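Local coordinates for protein Aln2 (Streptomyces sp. CM020, PDB 6P7L) that is a SnoaL-like member of the NTF2-like superfamily, probably taking part in the biosynthesis of the polyketide antibiotic alnumycin, though its exact role is not established, at residues A[97-107]-A[118-128]. Sequence-based numbering, arbitrary orientation.
Sequences AQPRHWFDMMT and TSYYATVTVTS
The hairpin of strands 98-110 and 116-127 lies at one edge of the chain's curved sheet in an NTF2-like fold, paired antiparallel from Gln98 with Thr127 to Asp104 with Tyr121. A beta bulge at Met105 and Met106 then shifts the register by one residue, and pairing resumes at Thr107 and Ser119, whose hydroxyls OG1 and OG share a short hydrogen bond of 2.6 Å. At Met105 the chain turns a corner, and Met105 CB lies over one face of the Tyr121 ring in a CH-pi contact.

On the face carrying His101 and Phe103, Val124 CG2 rests over the imidazole of His101, 3.3 Å from the ring centroid. The Phe103 ring receives Tyr120 CE2 over its centre, 3.4 Å from Phe103 CD2, with the two ring planes inclined at 36°. Met106 CE covers one face of the Tyr120 ring; the Met106 side chain runs extended until a bend at chi3 (-65°) turns the methyl over that ring.

The other face carries Trp102, whose CG lies anti to its carbonyl carbon (chi1 -59°), directing the indole edge at Thr125. There NE1 donates to Thr125 OG1 at 3.0 Å, close to the indole plane. The same hydroxyl is hydrogen-bonded to a water 2.8 Å away, which is also hydrogen-bonded to Thr127 OG1 and donates to Gln98 O, bridging both strands.

His101 ND1 is hydrogen-bonded to Asp52 and NE2 to a glycerol, probably from the crystallisation liquor, which may mark a pocket between the sheet and helix 34-52, whose Met48 touches both His101 and Phe103. From a second subunit Asp162 forms a salt bridge with Arg100, while Tyr121 OH is hydrogen-bonded to Asp52 of a third subunit. Strand 133-148 flanks strand 116-127 on the side away from strand 98-110.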
ATOM      1  N   ALA A  97       1.084   6.058  21.998  1.00 20.65           N
ATOM      2  CA  ALA A  97       0.912   4.934  21.098  1.00 15.57           C
ATOM      3  C   ALA A  97       1.683   5.218  19.806  1.00 14.06           C
ATOM      4  O   ALA A  97       2.225   6.323  19.599  1.00 18.34           O
ATOM      5  CB  ALA A  97      -0.566   4.714  20.833  1.00 20.79           C
ATOM      6  N   GLN A  98       1.763   4.210  18.948  1.00 12.99           N
ATOM      7  CA  GLN A  98       2.640   4.257  17.781  1.00 17.64           C
ATOM      8  C   GLN A  98       1.853   4.474  16.508  1.00 15.76           C
ATOM      9  O   GLN A  98       1.142   3.553  16.063  1.00 12.30           O
ATOM     10  CB  GLN A  98       3.443   2.958  17.669  1.00 14.81           C
ATOM     11  CG  GLN A  98       4.381   2.918  16.425  1.00 16.08           C
ATOM     12  CD  GLN A  98       5.445   4.016  16.440  1.00 15.91           C
ATOM     13  OE1 GLN A  98       6.303   4.070  17.331  1.00 17.09           O
ATOM     14  NE2 GLN A  98       5.400   4.887  15.434  1.00 14.44           N
ATOM     15  N   PRO A  99       1.984   5.619  15.855  1.00 12.42           N
ATOM     16  CA  PRO A  99       1.320   5.814  14.566  1.00 11.20           C
ATOM     17  C   PRO A  99       2.098   5.177  13.440  1.00 12.87           C
ATOM     18  O   PRO A  99       3.327   5.140  13.462  1.00 13.06           O
ATOM     19  CB  PRO A  99       1.321   7.339  14.402  1.00 15.52           C
ATOM     20  CG  PRO A  99       2.610   7.731  15.100  1.00 13.05           C
ATOM     21  CD  PRO A  99       2.727   6.817  16.284  1.00 12.66           C
ATOM     22  N   ARG A 100       1.368   4.778  12.400  1.00 11.77           N
ATOM     23  CA  ARG A 100       1.986   4.404  11.132  1.00 12.35           C
ATOM     24  C   ARG A 100       1.137   5.004  10.020  1.00 16.02           C
ATOM     25  O   ARG A 100      -0.087   4.817  10.000  1.00 12.32           O
ATOM     26  CB  ARG A 100       2.133   2.883  10.946  1.00 12.34           C
ATOM     27  CG  ARG A 100       3.026   2.214  11.973  1.00 13.85           C
ATOM     28  CD  ARG A 100       4.483   2.523  11.732  1.00 16.42           C
ATOM     29  NE  ARG A 100       5.342   1.965  12.785  1.00 14.33           N
ATOM     30  CZ  ARG A 100       6.562   2.430  13.064  1.00 17.57           C
ATOM     31  NH1 ARG A 100       7.032   3.449  12.375  1.00 17.87           N
ATOM     32  NH2 ARG A 100       7.299   1.876  14.030  1.00 19.11           N
ATOM     33  N   HIS A 101       1.784   5.758   9.129  1.00 14.26           N
ATOM     34  CA  HIS A 101       1.117   6.360   7.977  1.00 15.58           C
ATOM     35  C   HIS A 101       1.171   5.350   6.842  1.00 17.62           C
ATOM     36  O   HIS A 101       2.217   4.740   6.603  1.00 17.96           O
ATOM     37  CB  HIS A 101       1.779   7.670   7.542  1.00 16.41           C
ATOM     38  CG  HIS A 101       1.370   8.854   8.360  1.00 16.24           C
ATOM     39  ND1 HIS A 101       1.770   9.026   9.666  1.00 16.68           N
ATOM     40  CD2 HIS A 101       0.553   9.895   8.082  1.00 20.02           C
ATOM     41  CE1 HIS A 101       1.251  10.137  10.147  1.00 24.45           C
ATOM     42  NE2 HIS A 101       0.505  10.681   9.208  1.00 18.33           N
ATOM     43  N   TRP A 102       0.038   5.177   6.160  1.00 14.14           N
ATOM     44  CA  TRP A 102      -0.120   4.285   5.023  1.00 10.35           C
ATOM     45  C   TRP A 102      -0.594   5.122   3.835  1.00 12.06           C
ATOM     46  O   TRP A 102      -1.635   5.778   3.923  1.00 12.99           O
ATOM     47  CB  TRP A 102      -1.157   3.195   5.352  1.00 12.53           C
ATOM     48  CG  TRP A 102      -0.816   2.371   6.506  1.00 12.59           C
ATOM     49  CD1 TRP A 102      -1.008   2.700   7.826  1.00 16.61           C
ATOM     50  CD2 TRP A 102      -0.200   1.087   6.500  1.00 14.95           C
ATOM     51  NE1 TRP A 102      -0.569   1.682   8.639  1.00 16.85           N
ATOM     52  CE2 TRP A 102      -0.048   0.693   7.850  1.00 15.06           C
ATOM     53  CE3 TRP A 102       0.253   0.230   5.493  1.00 22.10           C
ATOM     54  CZ2 TRP A 102       0.519  -0.525   8.205  1.00 13.66           C
ATOM     55  CZ3 TRP A 102       0.836  -0.957   5.862  1.00 18.90           C
ATOM     56  CH2 TRP A 102       0.956  -1.321   7.200  1.00 16.14           C
ATOM     57  N   PHE A 103       0.149   5.080   2.737  1.00 16.04           N
ATOM     58  CA  PHE A 103      -0.219   5.758   1.500  1.00 12.98           C
ATOM     59  C   PHE A 103      -0.531   4.695   0.466  1.00 17.65           C
ATOM     60  O   PHE A 103       0.094   3.619   0.473  1.00 19.29           O
ATOM     61  CB  PHE A 103       0.907   6.610   0.926  1.00 18.50           C
ATOM     62  CG  PHE A 103       1.342   7.761   1.767  1.00 20.24           C
ATOM     63  CD1 PHE A 103       0.689   8.120   2.945  1.00 15.26           C
ATOM     64  CD2 PHE A 103       2.410   8.528   1.340  1.00 18.24           C
ATOM     65  CE1 PHE A 103       1.141   9.187   3.678  1.00 19.08           C
ATOM     66  CE2 PHE A 103       2.851   9.592   2.057  1.00 19.94           C
ATOM     67  CZ  PHE A 103       2.223   9.922   3.237  1.00 25.76           C
ATOM     68  N   ASP A 104      -1.437   5.008  -0.455  1.00 13.40           N
ATOM     69  CA  ASP A 104      -1.742   4.095  -1.549  1.00 20.83           C
ATOM     70  C   ASP A 104      -2.440   4.866  -2.654  1.00 14.85           C
ATOM     71  O   ASP A 104      -2.834   6.036  -2.489  1.00 14.34           O
ATOM     72  CB  ASP A 104      -2.597   2.938  -1.033  1.00 20.20           C
ATOM     73  CG  ASP A 104      -2.458   1.664  -1.843  1.00 36.11           C
ATOM     74  OD1 ASP A 104      -1.569   1.558  -2.729  1.00 25.24           O
ATOM     75  OD2 ASP A 104      -3.265   0.756  -1.557  1.00 25.62           O
ATOM     76  N   MET A 105      -2.571   4.187  -3.805  1.00 18.70           N
ATOM     77  CA  MET A 105      -3.270   4.707  -4.988  1.00 18.15           C
ATOM     78  C   MET A 105      -2.679   6.052  -5.422  1.00 10.35           C
ATOM     79  O   MET A 105      -3.407   7.051  -5.600  1.00 14.32           O
ATOM     80  CB  MET A 105      -4.782   4.881  -4.757  1.00 31.72           C
ATOM     81  CG  MET A 105      -5.697   3.673  -4.673  1.00 76.53           C
ATOM     82  SD  MET A 105      -5.490   2.344  -5.873  1.00 38.57           S
ATOM     83  CE  MET A 105      -4.367   1.591  -4.686  1.00  9.56           C
ATOM     84  N   MET A 106      -1.358   6.083  -5.587  1.00 10.52           N
ATOM     85  CA  MET A 106      -0.638   7.331  -5.812  1.00 10.92           C
ATOM     86  C   MET A 106      -0.401   7.597  -7.295  1.00 13.05           C
ATOM     87  O   MET A 106       0.243   6.790  -7.975  1.00 12.36           O
ATOM     88  CB  MET A 106       0.707   7.310  -5.093  1.00 13.80           C
ATOM     89  CG  MET A 106       1.451   8.587  -5.230  1.00 15.87           C
ATOM     90  SD  MET A 106       3.067   8.464  -4.432  1.00 27.59           S
ATOM     91  CE  MET A 106       2.559   8.244  -2.710  1.00 37.31           C
ATOM     92  N   THR A 107      -0.916   8.737  -7.784  1.00 14.40           N
ATOM     93  CA  THR A 107      -0.590   9.258  -9.106  1.00 15.55           C
ATOM     94  C   THR A 107       0.661  10.123  -8.982  1.00 13.94           C
ATOM     95  O   THR A 107       0.888  10.807  -7.967  1.00 13.85           O
ATOM     96  CB  THR A 107      -1.727  10.083  -9.735  1.00 18.64           C
ATOM     97  OG1 THR A 107      -2.019  11.212  -8.904  1.00 20.25           O
ATOM     98  CG2 THR A 107      -2.992   9.222  -9.950  1.00 21.41           C
ATOM     99  N   THR A 118       1.797  14.855  -7.006  1.00 14.32           N
ATOM    100  CA  THR A 118       1.238  13.564  -6.642  1.00 13.71           C
ATOM    101  C   THR A 118      -0.129  13.729  -5.976  1.00 13.86           C
ATOM    102  O   THR A 118      -0.475  14.783  -5.424  1.00 14.30           O
ATOM    103  CB  THR A 118       2.171  12.768  -5.711  1.00 14.55           C
ATOM    104  OG1 THR A 118       2.149  13.379  -4.415  1.00 15.57           O
ATOM    105  CG2 THR A 118       3.615  12.690  -6.255  1.00 12.98           C
ATOM    106  N   SER A 119      -0.926  12.665  -6.042  1.00 13.60           N
ATOM    107  CA  SER A 119      -2.195  12.573  -5.325  1.00 13.70           C
ATOM    108  C   SER A 119      -2.280  11.142  -4.833  1.00 14.14           C
ATOM    109  O   SER A 119      -1.866  10.201  -5.531  1.00 16.27           O
ATOM    110  CB  SER A 119      -3.406  12.936  -6.202  1.00 19.44           C
ATOM    111  OG  SER A 119      -3.776  11.870  -7.080  1.00 23.40           O
ATOM    112  N   TYR A 120      -2.773  10.985  -3.616  1.00 12.88           N
ATOM    113  CA  TYR A 120      -2.818   9.641  -3.055  1.00 12.39           C
ATOM    114  C   TYR A 120      -3.800   9.579  -1.902  1.00 12.42           C
ATOM    115  O   TYR A 120      -4.254  10.602  -1.378  1.00 13.00           O
ATOM    116  CB  TYR A 120      -1.448   9.196  -2.574  1.00 11.83           C
ATOM    117  CG  TYR A 120      -0.711  10.151  -1.675  1.00 14.06           C
ATOM    118  CD1 TYR A 120       0.032  11.203  -2.206  1.00 15.65           C
ATOM    119  CD2 TYR A 120      -0.717   9.980  -0.293  1.00 13.58           C
ATOM    120  CE1 TYR A 120       0.769  12.046  -1.385  1.00 12.73           C
ATOM    121  CE2 TYR A 120       0.016  10.803   0.548  1.00 13.97           C
ATOM    122  CZ  TYR A 120       0.749  11.857  -0.010  1.00 16.74           C
ATOM    123  OH  TYR A 120       1.475  12.697   0.809  1.00 15.33           O
ATOM    124  N   TYR A 121      -4.133   8.344  -1.533  1.00 12.18           N
ATOM    125  CA  TYR A 121      -4.890   8.066  -0.331  1.00 12.67           C
ATOM    126  C   TYR A 121      -3.928   7.907   0.849  1.00 13.70           C
ATOM    127  O   TYR A 121      -2.852   7.330   0.703  1.00 15.28           O
ATOM    128  CB  TYR A 121      -5.665   6.762  -0.475  1.00 12.27           C
ATOM    129  CG  TYR A 121      -6.689   6.694  -1.608  1.00 12.90           C
ATOM    130  CD1 TYR A 121      -7.060   7.816  -2.316  1.00 13.38           C
ATOM    131  CD2 TYR A 121      -7.289   5.491  -1.941  1.00 16.31           C
ATOM    132  CE1 TYR A 121      -8.028   7.750  -3.323  1.00 14.08           C
ATOM    133  CE2 TYR A 121      -8.226   5.405  -2.943  1.00 15.52           C
ATOM    134  CZ  TYR A 121      -8.607   6.551  -3.616  1.00 16.91           C
ATOM    135  OH  TYR A 121      -9.585   6.480  -4.579  1.00 18.33           O
ATOM    136  N   ALA A 122      -4.356   8.337   2.026  1.00 12.73           N
ATOM    137  CA  ALA A 122      -3.582   8.142   3.239  1.00 12.66           C
ATOM    138  C   ALA A 122      -4.486   7.856   4.424  1.00 13.16           C
ATOM    139  O   ALA A 122      -5.606   8.356   4.521  1.00 16.65           O
ATOM    140  CB  ALA A 122      -2.688   9.350   3.564  1.00 15.02           C
ATOM    141  N   THR A 123      -3.955   7.040   5.335  1.00 11.46           N
ATOM    142  CA  THR A 123      -4.552   6.875   6.646  1.00 12.42           C
ATOM    143  C   THR A 123      -3.433   6.646   7.645  1.00 16.36           C
ATOM    144  O   THR A 123      -2.263   6.506   7.282  1.00 14.72           O
ATOM    145  CB  THR A 123      -5.576   5.744   6.672  1.00 15.59           C
ATOM    146  OG1 THR A 123      -6.224   5.733   7.960  1.00 22.02           O
ATOM    147  CG2 THR A 123      -4.928   4.434   6.412  1.00 19.07           C
ATOM    148  N   VAL A 124      -3.805   6.689   8.912  1.00 14.38           N
ATOM    149  CA  VAL A 124      -2.891   6.448  10.022  1.00 12.55           C
ATOM    150  C   VAL A 124      -3.505   5.366  10.890  1.00 12.44           C
ATOM    151  O   VAL A 124      -4.674   5.475  11.302  1.00 15.07           O
ATOM    152  CB  VAL A 124      -2.625   7.726  10.829  1.00 16.96           C
ATOM    153  CG1 VAL A 124      -1.725   7.430  11.995  1.00 18.77           C
ATOM    154  CG2 VAL A 124      -1.987   8.755   9.920  1.00 18.37           C
ATOM    155  N   THR A 125      -2.717   4.321  11.154  1.00 13.08           N
ATOM    156  CA  THR A 125      -3.060   3.371  12.201  1.00 12.02           C
ATOM    157  C   THR A 125      -2.350   3.795  13.479  1.00 13.62           C
ATOM    158  O   THR A 125      -1.232   4.315  13.444  1.00 12.36           O
ATOM    159  CB  THR A 125      -2.689   1.928  11.840  1.00 15.33           C
ATOM    160  OG1 THR A 125      -1.306   1.827  11.548  1.00 17.43           O
ATOM    161  CG2 THR A 125      -3.486   1.423  10.599  1.00 20.95           C
ATOM    162  N   VAL A 126      -2.993   3.552  14.616  1.00 13.87           N
ATOM    163  CA  VAL A 126      -2.400   3.875  15.910  1.00 13.40           C
ATOM    164  C   VAL A 126      -2.448   2.638  16.794  1.00 14.58           C
ATOM    165  O   VAL A 126      -3.530   2.208  17.205  1.00 15.08           O
ATOM    166  CB  VAL A 126      -3.103   5.048  16.593  1.00 11.92           C
ATOM    167  CG1 VAL A 126      -2.318   5.453  17.822  1.00 18.06           C
ATOM    168  CG2 VAL A 126      -3.251   6.227  15.611  1.00 16.72           C
ATOM    169  N   THR A 127      -1.278   2.103  17.124  1.00 12.35           N
ATOM    170  CA  THR A 127      -1.151   0.852  17.856  1.00 12.02           C
ATOM    171  C   THR A 127      -0.700   1.140  19.277  1.00 13.53           C
ATOM    172  O   THR A 127       0.347   1.753  19.491  1.00 16.98           O
ATOM    173  CB  THR A 127      -0.160  -0.075  17.155  1.00 16.62           C
ATOM    174  OG1 THR A 127      -0.685  -0.440  15.881  1.00 17.00           O
ATOM    175  CG2 THR A 127       0.053  -1.349  17.947  1.00 16.82           C
ATOM    176  N   SER A 128      -1.482   0.675  20.240  1.00 15.16           N
ATOM    177  CA  SER A 128      -1.230   0.915  21.652  1.00 18.95           C
ATOM    178  C   SER A 128      -0.487  -0.228  22.342  1.00 21.92           C
ATOM    179  O   SER A 128      -0.321  -1.332  21.809  1.00 21.85           O
ATOM    180  CB  SER A 128      -2.556   1.161  22.367  1.00 22.77           C
ATOM    181  OG  SER A 128      -3.149  -0.100  22.638  1.00 28.49           O
TER
HETATM  182  O   HOH W   1       0.057   1.594  13.950  1.00 14.06           O